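Local coordinates for protein YECBM32 (Yersinia enterocolitica, PDB 2JDA) that binds polygalacturonic acid, the backbone of pectin, as a periplasmic carbohydrate-binding module of the F5/8 type C family, at residues T36-A39 with W45-L48; I75-S78 with W84-L87; L115-T120 with N124-N129. One frame throughout, in Å; residues are numbered along the deposited sequence.

Contact 1 of 3, residues T36-A39 with W45-L48. With CA (calcium ion), chain C.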
# COMPACT_ATOMS: atom_id res chain seq x y z
N THR A 36 9.60 4.23 -9.61
CA THR A 36 9.43 5.36 -8.66
C THR A 36 8.77 4.81 -7.40
O THR A 36 7.93 3.91 -7.46
CB THR A 36 8.52 6.43 -9.24
OG1 THR A 36 7.21 5.89 -9.41
CG2 THR A 36 9.01 6.91 -10.59
N ARG A 37 9.11 5.39 -6.26
CA ARG A 37 8.57 4.96 -4.97
C ARG A 37 8.24 6.11 -4.08
O ARG A 37 8.77 7.19 -4.21
CB ARG A 37 9.57 4.04 -4.28
CG ARG A 37 10.89 4.65 -3.87
CD ARG A 37 11.84 3.63 -3.32
NE ARG A 37 13.17 4.12 -2.97
CZ ARG A 37 14.18 4.19 -3.81
NH1 ARG A 37 14.02 3.94 -5.10
NH2 ARG A 37 15.34 4.58 -3.32
N TRP A 38 7.30 5.84 -3.19
CA TRP A 38 7.10 6.61 -1.97
C TRP A 38 7.97 6.00 -0.89
O TRP A 38 8.00 4.77 -0.73
CB TRP A 38 5.63 6.54 -1.52
CG TRP A 38 5.39 7.07 -0.14
CD1 TRP A 38 5.52 8.39 0.25
CD2 TRP A 38 5.01 6.36 1.02
NE1 TRP A 38 5.32 8.52 1.59
CE2 TRP A 38 4.95 7.28 2.09
CE3 TRP A 38 4.75 4.99 1.30
CZ2 TRP A 38 4.63 6.90 3.38
CZ3 TRP A 38 4.43 4.63 2.57
CH2 TRP A 38 4.37 5.59 3.61
N ALA A 39 8.62 6.84 -0.11
CA ALA A 39 9.42 6.39 1.04
C ALA A 39 9.31 7.40 2.17
O ALA A 39 9.37 8.60 1.95
CB ALA A 39 10.85 6.21 0.70
N TRP A 45 2.17 6.72 7.23
CA TRP A 45 0.94 6.27 6.57
C TRP A 45 0.90 6.86 5.19
O TRP A 45 1.46 7.91 4.92
CB TRP A 45 -0.35 6.60 7.36
CG TRP A 45 -0.54 8.02 7.71
CD1 TRP A 45 -0.11 8.64 8.84
CD2 TRP A 45 -1.03 9.05 6.85
NE1 TRP A 45 -0.37 9.99 8.76
CE2 TRP A 45 -0.93 10.27 7.55
CE3 TRP A 45 -1.59 9.07 5.57
CZ2 TRP A 45 -1.35 11.47 7.01
CZ3 TRP A 45 -2.04 10.27 5.05
CH2 TRP A 45 -1.90 11.46 5.76
N VAL A 46 0.23 6.15 4.29
CA VAL A 46 -0.08 6.61 2.93
C VAL A 46 -1.52 6.27 2.66
O VAL A 46 -1.99 5.16 3.00
CB VAL A 46 0.92 6.01 1.92
CG1 VAL A 46 0.89 4.47 1.86
CG2 VAL A 46 0.67 6.61 0.53
N GLN A 47 -2.25 7.24 2.12
CA GLN A 47 -3.70 7.16 1.96
C GLN A 47 -4.08 7.37 0.52
O GLN A 47 -3.65 8.31 -0.11
CB GLN A 47 -4.39 8.17 2.86
CG GLN A 47 -5.90 8.22 2.74
CD GLN A 47 -6.49 9.24 3.68
OE1 GLN A 47 -6.34 9.09 4.89
NE2 GLN A 47 -7.13 10.30 3.14
N LEU A 48 -4.84 6.44 -0.00
CA LEU A 48 -5.29 6.37 -1.39
C LEU A 48 -6.75 6.75 -1.44
O LEU A 48 -7.58 6.11 -0.75
CB LEU A 48 -5.10 4.98 -1.95
CG LEU A 48 -3.75 4.36 -1.71
CD1 LEU A 48 -3.76 2.91 -2.15
CD2 LEU A 48 -2.65 5.14 -2.37
CA CA C . 5.75 4.01 -8.63
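Val46 lies under the indole of Trp38, and that one pairing makes up most of a small contact of 130 Å². The methine carbon Val46 CB sits 3.8 Å from the centroid of the six-membered ring of Trp38, only 10° off the ring normal, so this is a CH-pi contact over the face. Val46 CG1 reaches further toward the rim of the ring and comes to 3.6 Å from Trp38 CZ3. Trp38 CG is anti to the backbone N (chi1 169°), which swings the indole away from its own strand and across to the valine. At a neighbouring part of the benzo ring, Trp38 CZ2 approaches the carbonyl oxygen Trp45 O obliquely at 3.7 Å. No hydrogen bond joins the two segments; Trp38 NE1 is satisfied instead by Gly17 O.

Past this tight spot the two chains diverge. Trp45 is turned to the far side of its strand, partly exposed; a glycerol, probably from the crystallisation liquor, lies near its side chain, and Gln47 OE1 also hydrogen-bonds glycerol. At the other end, Thr36 grips the calcium ion twice, through Thr36 O at 2.5 Å and Thr36 OG1 at 2.5 Å, in a seven-atom shell completed by Asn28, Asp31, Asp33, Asn129 and Glu130. Its hydroxyl, lodged between the backbone N and the carbonyl carbon (chi1 65°), can therefore bind the metal together with the carbonyl.

Strand 38-41 pairs with strand 125-133 in the mixed sheet, whereas strand 44-50 runs between strands 10-15 and 112-120 in the five-stranded sheet. Trp38 thus bridges the sheets of the beta-sandwich, with Pro26, Ala15 and Thr117 also packed against it.

Contact 2 of 3, residues I75-S78 with W84-L87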
# COMPACT_ATOMS: atom_id res chain seq x y z
N ILE A 75 -3.56 -2.26 7.06
CA ILE A 75 -4.43 -1.68 6.01
C ILE A 75 -5.78 -1.40 6.57
O ILE A 75 -6.36 -2.27 7.23
CB ILE A 75 -4.64 -2.60 4.80
CG1 ILE A 75 -3.34 -3.13 4.27
CG2 ILE A 75 -5.37 -1.88 3.69
CD1 ILE A 75 -3.51 -4.24 3.26
N PHE A 76 -6.28 -0.20 6.29
CA PHE A 76 -7.56 0.30 6.77
C PHE A 76 -8.38 0.82 5.60
O PHE A 76 -7.83 1.22 4.57
CB PHE A 76 -7.40 1.41 7.81
CG PHE A 76 -6.67 0.98 9.03
CD1 PHE A 76 -7.36 0.47 10.12
CD2 PHE A 76 -5.28 0.99 9.07
CE1 PHE A 76 -6.65 0.03 11.25
CE2 PHE A 76 -4.59 0.56 10.17
CZ PHE A 76 -5.30 0.05 11.25
N TYR A 77 -9.70 0.79 5.78
CA TYR A 77 -10.59 1.35 4.78
C TYR A 77 -11.62 2.27 5.43
O TYR A 77 -11.94 2.17 6.61
CB TYR A 77 -11.29 0.27 3.95
CG TYR A 77 -12.26 -0.62 4.72
CD1 TYR A 77 -13.63 -0.37 4.67
CD2 TYR A 77 -11.82 -1.68 5.50
CE1 TYR A 77 -14.54 -1.21 5.40
CE2 TYR A 77 -12.71 -2.48 6.22
CZ TYR A 77 -14.06 -2.26 6.14
OH TYR A 77 -14.92 -3.09 6.88
N SER A 78 -12.18 3.16 4.62
CA SER A 78 -13.11 4.18 5.10
C SER A 78 -13.90 4.76 3.93
O SER A 78 -13.41 4.78 2.79
CB SER A 78 -12.33 5.34 5.75
OG SER A 78 -13.15 6.37 6.23
N TRP A 84 -12.00 4.70 10.44
CA TRP A 84 -11.30 3.62 9.77
C TRP A 84 -11.67 2.28 10.37
O TRP A 84 -11.82 2.13 11.59
CB TRP A 84 -9.78 3.83 9.89
CG TRP A 84 -9.32 5.12 9.28
CD1 TRP A 84 -9.15 6.31 9.91
CD2 TRP A 84 -9.09 5.38 7.88
NE1 TRP A 84 -8.80 7.28 9.02
CE2 TRP A 84 -8.78 6.75 7.76
CE3 TRP A 84 -9.09 4.60 6.70
CZ2 TRP A 84 -8.48 7.33 6.54
CZ3 TRP A 84 -8.81 5.19 5.50
CH2 TRP A 84 -8.50 6.53 5.43
N GLN A 85 -11.75 1.28 9.48
CA GLN A 85 -11.88 -0.12 9.83
C GLN A 85 -10.72 -0.92 9.27
O GLN A 85 -10.27 -0.65 8.15
CB GLN A 85 -13.19 -0.68 9.32
CG GLN A 85 -14.41 -0.14 10.09
CD GLN A 85 -15.67 -0.93 9.72
OE1 GLN A 85 -16.25 -0.61 8.73
NE2 GLN A 85 -15.96 -2.04 10.42
N PRO A 86 -10.21 -1.88 10.00
CA PRO A 86 -9.09 -2.65 9.49
C PRO A 86 -9.49 -3.70 8.49
O PRO A 86 -10.49 -4.45 8.72
CB PRO A 86 -8.53 -3.30 10.74
CG PRO A 86 -9.67 -3.43 11.58
CD PRO A 86 -10.59 -2.28 11.36
N LEU A 87 -8.69 -3.81 7.43
CA LEU A 87 -8.69 -5.01 6.60
C LEU A 87 -7.78 -6.05 7.20
O LEU A 87 -8.14 -7.24 7.17
CB LEU A 87 -8.23 -4.75 5.21
CG LEU A 87 -9.14 -4.00 4.27
CD1 LEU A 87 -8.49 -3.82 2.89
CD2 LEU A 87 -10.51 -4.73 4.13
O HOH W 1 -17.52 -2.57 7.28
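Tyr77 and Gln85 form an antiparallel hydrogen-bonded pair, with Tyr77 N donating to Gln85 O at 2.8 Å and Gln85 N returning a straighter bond to Tyr77 O at 3.0 Å (171° at the hydrogen). Phe76 and Pro86 follow as a non-hydrogen-bonded pair. Leu87 N then bonds Ile75 O at 2.8 Å, just where the second chain turns a corner; end to end the segments run 134° apart.

On the face with Tyr77 and Gln85, Tyr77 CG sits between its backbone N and carbonyl carbon (chi1 66°), which brings the ring in against Gln85: the methylene Gln85 CB lies over it, 4.0 Å from the centroid. A water in the plane of that ring links the polar ends, 2.7 Å from Tyr77 OH and donating to Gln85 OE1. Leu87 crosses Tyr77 at about a right angle, bringing Leu87 CD2 within 3.6 Å of Tyr77 CD2. Near the hairpin's tip, Ser78 CB sits over the six-membered ring of Trp84, 3.7 Å from its centroid, while Ser78 OG hydrogen-bonds Asn83 O in the connecting loop. Lys114 adds a cation-pi contact to Trp84.

This is a classic beta hairpin, joining strands 71-78 and 85-92 at the edge of the five-stranded antiparallel sheet.

Contact 3 of 3, residues L115-T120 with N124-N129; sequences LDTFGT and NWSAIN. With CA (calcium ion), chain C.
Thr117 and Ser126 meet through their hydroxyls where the two strands cross at 100°, an angle too steep for the backbones to pair as in a flat sheet. Thr117 OG1 donates a weak hydrogen bond to Ser126 OG at 2.9 Å. The threonine hydroxyl is held between its backbone N and carbonyl carbon (chi1 63°), which points it across the gap. Ser126 OG also lies 3.0 Å from Gly119 N.

Gly119 has a positive phi of 81°, and without a side chain its CA comes close to the other chain, making a CA-H...O contact with Trp125 O at 3.4 Å. The same carbonyl is approached by the methyl of Thr120, whose CG2 is 3.5 Å from Trp125 O. The hydroxyl of Thr120 reaches it indirectly: Thr120 OG1 donates to a water at 2.7 Å, and that water donates to Trp125 O at 2.8 Å. Val122 N and Asn123 N, in the turn between the segments, also bond this hydroxyl.

Deeper in, Leu115 and Ile128 lean across one another at a slant, Leu115 CD2 lying 4.2 Å from Ile128 CD1. The second chain then turns at Asn129, whose carbonyl O binds the calcium ion.

Strand 112-120 lies between strands 44-50 and 71-78 in the five-stranded sheet. Strand 125-133 pairs instead with strands 38-41 and 53-63, so the short turn carries the chain from one sheet of the sandwich to the other.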
# COMPACT_ATOMS: atom_id res chain seq x y z
N LEU A 115 -2.68 2.72 4.38
CA LEU A 115 -1.69 1.83 4.93
C LEU A 115 -0.93 2.57 6.01
O LEU A 115 -0.38 3.64 5.75
CB LEU A 115 -0.69 1.32 3.89
CG LEU A 115 -1.18 0.17 3.01
CD1 LEU A 115 -2.26 0.62 2.11
CD2 LEU A 115 -0.04 -0.36 2.18
N ASP A 116 -0.93 2.02 7.22
CA ASP A 116 -0.08 2.51 8.30
C ASP A 116 1.15 1.60 8.25
O ASP A 116 1.01 0.36 8.26
CB ASP A 116 -0.76 2.41 9.66
CG ASP A 116 -1.99 3.30 9.80
OD1 ASP A 116 -2.24 4.22 8.94
OD2 ASP A 116 -2.80 3.09 10.75
N THR A 117 2.34 2.17 8.17
CA THR A 117 3.55 1.39 7.92
C THR A 117 4.52 1.60 9.07
O THR A 117 4.56 2.65 9.71
CB THR A 117 4.21 1.78 6.58
OG1 THR A 117 4.64 3.14 6.61
CG2 THR A 117 3.23 1.67 5.42
N PHE A 118 5.34 0.57 9.31
CA PHE A 118 6.18 0.50 10.51
C PHE A 118 7.64 0.23 10.19
O PHE A 118 8.40 -0.19 11.10
CB PHE A 118 5.64 -0.56 11.48
CG PHE A 118 4.18 -0.39 11.81
CD1 PHE A 118 3.77 0.46 12.78
CD2 PHE A 118 3.21 -1.06 11.10
CE1 PHE A 118 2.42 0.66 13.02
CE2 PHE A 118 1.84 -0.88 11.37
CZ PHE A 118 1.47 0.01 12.29
N GLY A 119 8.07 0.49 8.94
CA GLY A 119 9.43 0.20 8.52
C GLY A 119 9.60 -1.24 8.16
O GLY A 119 8.63 -1.98 8.02
N THR A 120 10.86 -1.65 8.02
CA THR A 120 11.16 -3.02 7.66
C THR A 120 11.97 -3.67 8.76
O THR A 120 12.24 -3.09 9.85
CB THR A 120 11.93 -3.12 6.35
OG1 THR A 120 13.28 -2.58 6.50
CG2 THR A 120 11.29 -2.35 5.26
N ASN A 124 14.30 1.67 9.42
CA ASN A 124 13.01 2.24 9.78
C ASN A 124 12.40 2.99 8.58
O ASN A 124 11.45 3.74 8.75
CB ASN A 124 13.03 3.13 11.05
CG ASN A 124 13.63 4.43 10.80
OD1 ASN A 124 14.27 4.66 9.75
ND2 ASN A 124 13.48 5.32 11.77
N TRP A 125 12.84 2.70 7.38
CA TRP A 125 12.18 3.24 6.20
C TRP A 125 11.05 2.32 5.72
O TRP A 125 11.18 1.09 5.72
CB TRP A 125 13.13 3.49 5.03
CG TRP A 125 14.03 4.67 5.23
CD1 TRP A 125 15.26 4.68 5.84
CD2 TRP A 125 13.75 5.99 4.88
NE1 TRP A 125 15.77 5.96 5.85
CE2 TRP A 125 14.87 6.78 5.25
CE3 TRP A 125 12.69 6.62 4.24
CZ2 TRP A 125 14.91 8.13 5.05
CZ3 TRP A 125 12.74 7.96 4.07
CH2 TRP A 125 13.85 8.70 4.42
N SER A 126 9.96 2.94 5.31
CA SER A 126 8.88 2.29 4.60
C SER A 126 8.95 2.75 3.17
O SER A 126 8.91 3.96 2.92
CB SER A 126 7.53 2.69 5.21
OG SER A 126 7.40 2.26 6.57
N ALA A 127 9.07 1.85 2.21
CA ALA A 127 9.24 2.25 0.83
C ALA A 127 8.42 1.32 -0.07
O ALA A 127 8.57 0.10 -0.00
CB ALA A 127 10.74 2.24 0.45
N ILE A 128 7.57 1.89 -0.90
CA ILE A 128 6.63 1.15 -1.74
C ILE A 128 6.73 1.67 -3.16
O ILE A 128 6.52 2.85 -3.40
CB ILE A 128 5.19 1.21 -1.19
CG1 ILE A 128 5.13 0.64 0.23
CG2 ILE A 128 4.29 0.47 -2.10
CD1 ILE A 128 3.79 0.87 1.00
N ASN A 129 7.03 0.77 -4.10
CA ASN A 129 7.12 1.17 -5.50
C ASN A 129 5.76 1.43 -6.11
O ASN A 129 5.56 2.38 -6.90
CB ASN A 129 7.83 0.10 -6.33
CG ASN A 129 9.27 -0.17 -5.91
OD1 ASN A 129 9.94 0.67 -5.32
ND2 ASN A 129 9.76 -1.41 -6.23
CA CA C . 5.75 4.01 -8.63
O HOH W 2 13.63 -0.16 5.30

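Along the chain the contacts come in series, 1, 2, then 3, all within the F5/8 type C domain. Contacts 1 and 3 are neighbours, their centres 8 Å apart: strands 44-50 and 112-120 lie side by side in the five-stranded sheet, strands 38-41 and 125-133 in the mixed one, so both contacts span the two sheets. They also share the calcium ion, which ties together the chain at Thr36 and Asn129. Contact 2 lies farther off, its centre about 16 Å from that of contact 1 and 17 Å from that of contact 3, at the hairpin edge of the five-stranded sheet, reached through strand 71-78 beside 112-120.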